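Side-chain contacts in phenylalanyl-tRNA synthetase beta chain (Pyrococcus horikoshii, PDB 2CXI), which forms, with the alpha subunit, the tetrameric ligase that attaches phenylalanine to tRNA(Phe) at the expense of ATP: residues V65-Q68 with I69-L73; N55-D58 with L59-A62. All coordinates share one frame; numbering follows the deposited sequence.

Interaction 1 (V65-Q68 with I69-L73)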
# COMPACT_ATOMS: atom_id res chain seq x y z
N VAL A 65 10.41 -22.03 34.75
CA VAL A 65 10.49 -23.00 35.86
C VAL A 65 9.73 -24.32 35.55
O VAL A 65 10.26 -25.44 35.72
CB VAL A 65 10.00 -22.36 37.17
CG1 VAL A 65 9.94 -23.42 38.32
CG2 VAL A 65 10.92 -21.23 37.55
N ALA A 66 8.48 -24.17 35.07
CA ALA A 66 7.63 -25.29 34.71
C ALA A 66 8.28 -26.07 33.58
O ALA A 66 8.23 -27.28 33.54
CB ALA A 66 6.26 -24.78 34.28
N ARG A 67 8.88 -25.35 32.64
CA ARG A 67 9.51 -26.01 31.49
C ARG A 67 10.64 -26.90 32.00
O ARG A 67 10.68 -28.08 31.69
CB ARG A 67 10.01 -24.93 30.50
CG ARG A 67 10.52 -25.44 29.12
CD ARG A 67 10.64 -24.24 28.15
NE ARG A 67 11.52 -23.24 28.74
CZ ARG A 67 11.43 -21.92 28.58
NH1 ARG A 67 10.48 -21.37 27.80
NH2 ARG A 67 12.32 -21.16 29.19
N GLN A 68 11.53 -26.36 32.84
CA GLN A 68 12.59 -27.17 33.41
C GLN A 68 12.09 -28.39 34.13
O GLN A 68 12.63 -29.49 33.96
CB GLN A 68 13.40 -26.40 34.43
CG GLN A 68 14.80 -26.42 34.07
CD GLN A 68 14.94 -25.25 33.21
OE1 GLN A 68 15.69 -25.24 32.23
NE2 GLN A 68 14.15 -24.23 33.54
N ILE A 69 11.11 -28.18 34.99
CA ILE A 69 10.52 -29.29 35.74
C ILE A 69 9.93 -30.35 34.81
O ILE A 69 10.07 -31.55 35.07
CB ILE A 69 9.53 -28.77 36.79
CG1 ILE A 69 10.31 -27.97 37.85
CG2 ILE A 69 8.72 -29.92 37.47
CD1 ILE A 69 9.37 -27.10 38.75
N LYS A 70 9.24 -29.93 33.75
CA LYS A 70 8.67 -30.91 32.80
C LYS A 70 9.79 -31.80 32.22
O LYS A 70 9.61 -33.02 32.09
CB LYS A 70 7.88 -30.23 31.66
CG LYS A 70 6.44 -29.79 32.09
CD LYS A 70 5.59 -29.35 30.92
CE LYS A 70 6.06 -28.01 30.37
NZ LYS A 70 4.95 -27.46 29.46
N TRP A 71 10.91 -31.20 31.85
CA TRP A 71 12.07 -31.95 31.35
C TRP A 71 12.71 -32.83 32.44
O TRP A 71 13.02 -34.02 32.21
CB TRP A 71 13.10 -30.99 30.72
CG TRP A 71 13.01 -30.95 29.22
CD1 TRP A 71 13.85 -31.55 28.35
CD2 TRP A 71 12.03 -30.25 28.42
NE1 TRP A 71 13.46 -31.28 27.04
CE2 TRP A 71 12.35 -30.48 27.07
CE3 TRP A 71 10.91 -29.45 28.72
CZ2 TRP A 71 11.57 -29.96 26.01
CZ3 TRP A 71 10.14 -28.91 27.66
CH2 TRP A 71 10.48 -29.18 26.33
N ALA A 72 12.86 -32.28 33.63
CA ALA A 72 13.40 -33.06 34.75
C ALA A 72 12.56 -34.31 35.03
O ALA A 72 13.09 -35.38 35.31
CB ALA A 72 13.49 -32.20 36.00
N LEU A 73 11.24 -34.18 34.92
CA LEU A 73 10.35 -35.31 35.14
C LEU A 73 10.17 -36.18 33.91
O LEU A 73 9.44 -37.16 33.98
CB LEU A 73 8.95 -34.82 35.61
CG LEU A 73 8.98 -34.03 36.92
CD1 LEU A 73 7.62 -33.36 37.20
CD2 LEU A 73 9.50 -34.86 38.11
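K70 N donates to A66 O at 2.8 Å, and A72 N donates to Q68 O at the same separation of 2.8 Å. I69 N to V65 O and W71 N to R67 O are slightly longer members of the same i to i+4 series. All four are close to straight; the I69 bond reaches 169° at the hydrogen. These are the backbone bonds of an alpha-helix, here the last turns of helix 62-72. The side chains pack along them. W71 leans back against the preceding turn. Its six-membered ring brings CE3 to 3.3 Å from R67 O, which lies at the ring edge near the ring plane. The aliphatic stem of R67 comes alongside, with CG 3.8 Å from W71 CZ3 and off the ring plane. CG of R67 stands anti to the backbone N (chi1 -171°), which turns the stem toward the indole. The guanidinium bends off at chi3 and makes a cation-pi contact with F328. At the other end of the indole, W71 NE1 is hydrogen-bonded to G78 O. A leucine in place of W71 would probably leave R67 CG without its flat neighbour and G78 O without this donor. On another side of the helix, V65 and I69 lie side by side and point the same way. Their tips, V65 CG1 and I69 CD1, touch at 3.7 Å. Helices 8-15 and 21-30 pack against I69. K70 lays its CG against A66 O at 3.4 Å, and its NZ forms a salt bridge with E256.

Interaction 2 (N55-D58 with L59-A62)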
# COMPACT_ATOMS: atom_id res chain seq x y z
N ASN A 55 22.79 -16.03 34.86
CA ASN A 55 23.06 -16.01 33.41
C ASN A 55 21.94 -16.65 32.58
O ASN A 55 22.07 -16.78 31.36
CB ASN A 55 24.38 -16.74 33.14
CG ASN A 55 25.55 -16.01 33.74
OD1 ASN A 55 26.31 -16.57 34.54
ND2 ASN A 55 25.67 -14.73 33.42
N ARG A 56 20.86 -17.07 33.25
CA ARG A 56 19.75 -17.74 32.59
C ARG A 56 18.39 -17.04 32.85
O ARG A 56 17.59 -17.50 33.68
CB ARG A 56 19.74 -19.25 32.95
CG ARG A 56 20.63 -20.11 32.01
CD ARG A 56 20.49 -21.59 32.14
NE ARG A 56 19.21 -22.03 31.63
CZ ARG A 56 18.88 -23.29 31.41
NH1 ARG A 56 19.76 -24.27 31.67
NH2 ARG A 56 17.67 -23.58 30.92
N PRO A 57 18.14 -15.93 32.14
CA PRO A 57 16.85 -15.23 32.21
C PRO A 57 15.65 -16.16 31.90
O PRO A 57 14.55 -15.91 32.37
CB PRO A 57 16.95 -14.10 31.15
CG PRO A 57 18.42 -13.98 30.84
CD PRO A 57 19.11 -15.24 31.25
N ASP A 58 15.87 -17.22 31.13
CA ASP A 58 14.82 -18.16 30.79
C ASP A 58 14.23 -18.79 32.05
O ASP A 58 13.09 -19.20 32.03
CB ASP A 58 15.27 -19.23 29.78
CG ASP A 58 16.21 -20.27 30.36
OD1 ASP A 58 15.77 -21.40 30.68
OD2 ASP A 58 17.42 -20.08 30.52
N LEU A 59 15.02 -18.79 33.15
CA LEU A 59 14.63 -19.46 34.37
C LEU A 59 13.97 -18.54 35.35
O LEU A 59 13.73 -18.96 36.49
CB LEU A 59 15.86 -20.12 35.05
CG LEU A 59 16.20 -21.59 34.75
CD1 LEU A 59 15.49 -22.15 33.55
CD2 LEU A 59 17.71 -21.93 34.69
N TRP A 60 13.66 -17.31 34.94
CA TRP A 60 13.15 -16.31 35.90
C TRP A 60 11.67 -16.05 35.84
O TRP A 60 11.23 -14.91 36.11
CB TRP A 60 13.89 -14.97 35.77
CG TRP A 60 15.33 -15.05 35.92
CD1 TRP A 60 16.07 -16.08 36.46
CD2 TRP A 60 16.26 -14.05 35.52
NE1 TRP A 60 17.41 -15.78 36.40
CE2 TRP A 60 17.55 -14.54 35.82
CE3 TRP A 60 16.14 -12.78 34.92
CZ2 TRP A 60 18.71 -13.80 35.55
CZ3 TRP A 60 17.29 -12.07 34.65
CH2 TRP A 60 18.56 -12.58 34.97
N SER A 61 10.88 -17.05 35.46
CA SER A 61 9.44 -16.92 35.52
C SER A 61 8.81 -18.29 35.69
O SER A 61 9.48 -19.32 35.48
CB SER A 61 8.89 -16.26 34.23
OG SER A 61 9.01 -17.18 33.15
N ALA A 62 7.50 -18.30 35.94
CA ALA A 62 6.75 -19.57 36.07
C ALA A 62 6.90 -20.44 34.84
O ALA A 62 7.01 -21.68 34.93
CB ALA A 62 5.26 -19.29 36.31
O HOH W 1 10.88 -17.85 31.24
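W60 lays its indole over the backbone of P57. The CA of P57 sits above the centre of the six-membered ring, 3.6 Å from the centroid and 14° off the ring normal, a CH-pi contact. R56 O lies over the same face of the indole, nearer its rim. The pyrrole nitrogen, W60 NE1, bonds instead to D53 O. P57 CB adds a looser contact with W60 CZ3. Two backbone bonds hold this turn. L59 N donates to R56 O at 2.9 Å, and W60 N donates to P57 O at 3.1 Å. In both, the donor stands well above the carbonyl plane. R56 grips D58 side-on through two nitrogens, a bidentate salt bridge. NE reaches OD2 and NH2 reaches OD1, each at 2.9 Å. Both acceptors lie close to the guanidinium plane, so the pair is held flat. CG of D58 sits between the backbone N and the carbonyl carbon (chi1 72°), which brings the carboxylate round to R56. L59 crosses R56 obliquely and lies alongside D58. Its CD2 lies over one guanidinium face, 3.4 Å from R56 NE and offset toward the rim. One water donates to D58 O at 2.7 Å and also to S61 OG, bridging the turn to the start of the next helix. R56 also touches D331, predicted to bind magnesium at a site shared with the alpha subunit. The i to i+3 bonds mark a short turn of 3-10 type, and S61 follows as the N-cap residue of helix 62-72.

In the fold
In this N-terminal fragment of the beta subunit, the chain leaves strand 44-51 and enters the loop that holds interaction 2. This contact closes a tight turn just before helix 62-72. Interaction 1 follows in series within that helix; the two neither nest nor cross. Their centres are about 12 Å apart. They meet where V65 CG2 packs on L59 O. R67 and D58 form a long, weak ion pair across the same junction. Interaction 2 faces helix 116-133, while interaction 1 faces helices 8-15 and 21-30. Both also touch the loops around M311 and F328.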